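Local coordinates for protein endonuclease MutS2 (Deinococcus radiodurans, PDB 4OD6) that contains a C-terminal Smr domain, the part present here, associated with endonuclease activity, and probably senses and splits collided ribosomes, at residues 26-31 / 59-64. Numbering follows the deposited sequence.
Sequences EELRAA and RDYLKT
The phenol oxygen of Y61 receives a hydrogen bond from the guanidinium of R29, with R29 NH1 3.0 Å from Y61 OH and an N-H...O angle of 159°. The oxygen is modelled too near the aliphatic part of R29, which makes its exact place, and so the detail of this bond, doubtful. Extended from CG to NE, the arginine chain passes the tyrosine at about a right angle and brings NH1 to the hydroxyl; the phenol meets the guanidinium at its edge, the two planes 88° apart. D65, just after segment 59-64, makes a weak hydrogen bond to the same hydroxyl through OD2 and also touches R29.

Further inward the contact turns apolar. With CG anti to the backbone N (chi1 177°), L28 reaches from helix 21-38 toward helix 53-62, where its CD2 lies 3.9 Å from L62 CD2 and 4.0 Å from Y61 CD2. L14 of strand 13-15 touches L28, while V68 and F71 of strand 68-73 touch L62, joining the helix pair to the sheet of this Smr domain. Y61 thus bridges two environments, its ring approached obliquely by buried L28 and its hydroxyl beside R29 and D65, whose carboxylate would probably ease the arginine's positive charge.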
loop_
_atom_site.group_PDB
_atom_site.type_symbol
_atom_site.label_atom_id
_atom_site.label_comp_id
_atom_site.label_asym_id
_atom_site.label_seq_id
_atom_site.Cartn_x
_atom_site.Cartn_y
_atom_site.Cartn_z
ATOM N N GLU A 26 1.934 1.723 -10.170
ATOM C CA GLU A 26 3.080 2.601 -10.403
ATOM C C GLU A 26 3.345 3.531 -9.197
ATOM O O GLU A 26 4.470 3.732 -8.759
ATOM C CB GLU A 26 2.814 3.474 -11.636
ATOM C CG GLU A 26 3.896 4.509 -11.909
ATOM C CD GLU A 26 3.493 5.549 -12.922
ATOM O OE1 GLU A 26 2.438 5.424 -13.574
ATOM O OE2 GLU A 26 4.231 6.520 -13.017
ATOM N N GLU A 27 2.290 4.111 -8.666
ATOM C CA GLU A 27 2.404 4.979 -7.501
ATOM C C GLU A 27 2.879 4.220 -6.266
ATOM O O GLU A 27 3.698 4.699 -5.532
ATOM C CB GLU A 27 1.093 5.706 -7.229
ATOM C CG GLU A 27 0.693 6.715 -8.304
ATOM C CD GLU A 27 1.763 7.741 -8.624
ATOM O OE1 GLU A 27 2.252 8.304 -7.661
ATOM O OE2 GLU A 27 2.057 7.896 -9.815
ATOM N N LEU A 28 2.333 3.030 -6.073
ATOM C CA LEU A 28 2.723 2.228 -4.928
ATOM C C LEU A 28 4.205 1.849 -5.007
ATOM O O LEU A 28 4.930 1.956 -4.034
ATOM C CB LEU A 28 1.838 0.981 -4.827
ATOM C CG LEU A 28 2.181 0.007 -3.699
ATOM C CD1 LEU A 28 2.154 0.701 -2.344
ATOM C CD2 LEU A 28 1.218 -1.177 -3.711
ATOM N N ARG A 29 4.647 1.447 -6.183
ATOM C CA ARG A 29 6.037 1.056 -6.380
ATOM C C ARG A 29 6.970 2.241 -6.086
ATOM O O ARG A 29 7.967 2.072 -5.423
ATOM C CB ARG A 29 6.209 0.540 -7.815
ATOM C CG ARG A 29 7.623 0.172 -8.177
ATOM C CD ARG A 29 7.623 -0.460 -9.548
ATOM N NE ARG A 29 8.934 -0.897 -9.940
ATOM C CZ ARG A 29 9.596 -1.866 -9.365
ATOM N NH1 ARG A 29 9.037 -2.599 -8.405
ATOM N NH2 ARG A 29 10.791 -2.176 -9.831
ATOM N N ALA A 30 6.630 3.436 -6.574
ATOM C CA ALA A 30 7.420 4.655 -6.309
ATOM C C ALA A 30 7.427 5.006 -4.837
ATOM O O ALA A 30 8.419 5.382 -4.295
ATOM C CB ALA A 30 6.857 5.818 -7.136
ATOM N N ALA A 31 6.276 4.887 -4.192
ATOM C CA ALA A 31 6.166 5.218 -2.774
ATOM C C ALA A 31 6.997 4.301 -1.934
ATOM O O ALA A 31 7.582 4.723 -0.962
ATOM C CB ALA A 31 4.716 5.213 -2.318
ATOM N N ARG A 59 -2.158 -6.205 -3.627
ATOM C CA ARG A 59 -1.602 -7.268 -2.819
ATOM C C ARG A 59 -0.803 -8.190 -3.688
ATOM O O ARG A 59 0.207 -8.729 -3.334
ATOM C CB ARG A 59 -2.699 -8.006 -2.095
ATOM C CG ARG A 59 -3.347 -7.208 -0.969
ATOM C CD ARG A 59 -4.565 -7.903 -0.426
ATOM N NE ARG A 59 -4.258 -9.262 -0.041
ATOM C CZ ARG A 59 -3.810 -9.607 1.147
ATOM N NH1 ARG A 59 -3.617 -8.685 2.077
ATOM N NH2 ARG A 59 -3.530 -10.876 1.382
ATOM N N ASP A 60 -1.324 -8.407 -4.893
ATOM C CA ASP A 60 -0.634 -9.288 -5.837
ATOM C C ASP A 60 0.732 -8.728 -6.221
ATOM O O ASP A 60 1.717 -9.464 -6.299
ATOM C CB ASP A 60 -1.483 -9.489 -7.095
ATOM C CG ASP A 60 -0.770 -10.305 -8.156
ATOM O OD1 ASP A 60 -0.722 -11.543 -8.019
ATOM O OD2 ASP A 60 -0.260 -9.709 -9.127
ATOM N N TYR A 61 0.789 -7.421 -6.451
ATOM C CA TYR A 61 2.051 -6.759 -6.751
ATOM C C TYR A 61 2.998 -6.806 -5.547
ATOM O O TYR A 61 4.197 -7.026 -5.698
ATOM C CB TYR A 61 1.808 -5.298 -7.186
ATOM C CG TYR A 61 3.056 -4.438 -7.124
ATOM C CD1 TYR A 61 3.962 -4.417 -8.172
ATOM C CD2 TYR A 61 3.358 -3.712 -5.982
ATOM C CE1 TYR A 61 5.114 -3.662 -8.103
ATOM C CE2 TYR A 61 4.505 -2.953 -5.901
ATOM C CZ TYR A 61 5.380 -2.932 -6.963
ATOM O OH TYR A 61 6.526 -2.179 -6.887
ATOM N N LEU A 62 2.450 -6.568 -4.362
ATOM C CA LEU A 62 3.270 -6.385 -3.157
ATOM C C LEU A 62 4.047 -7.769 -2.906
ATOM O O LEU A 62 5.106 -7.717 -2.240
ATOM C CB LEU A 62 2.422 -6.109 -1.958
ATOM C CG LEU A 62 2.005 -4.650 -1.872
ATOM C CD1 LEU A 62 0.874 -4.419 -0.882
ATOM C CD2 LEU A 62 3.221 -3.790 -1.580
ATOM N N LYS A 63 3.536 -9.004 -3.257
ATOM C CA LYS A 63 4.101 -10.279 -2.901
ATOM C C LYS A 63 5.480 -10.353 -3.467
ATOM O O LYS A 63 6.296 -11.162 -3.115
ATOM C CB LYS A 63 3.251 -11.447 -3.465
ATOM C CG LYS A 63 1.840 -11.650 -2.882
ATOM C CD LYS A 63 0.738 -11.990 -3.896
ATOM C CE LYS A 63 -0.687 -12.135 -3.296
ATOM N NZ LYS A 63 -1.864 -12.228 -4.249
ATOM N N THR A 64 5.734 -9.580 -4.533
ATOM C CA THR A 64 7.099 -9.626 -5.165
ATOM C C THR A 64 7.946 -8.325 -5.218
ATOM O O THR A 64 9.025 -8.291 -5.800
ATOM C CB THR A 64 7.084 -10.206 -6.603
ATOM O OG1 THR A 64 6.261 -9.389 -7.448
ATOM C CG2 THR A 64 6.588 -11.647 -6.609
#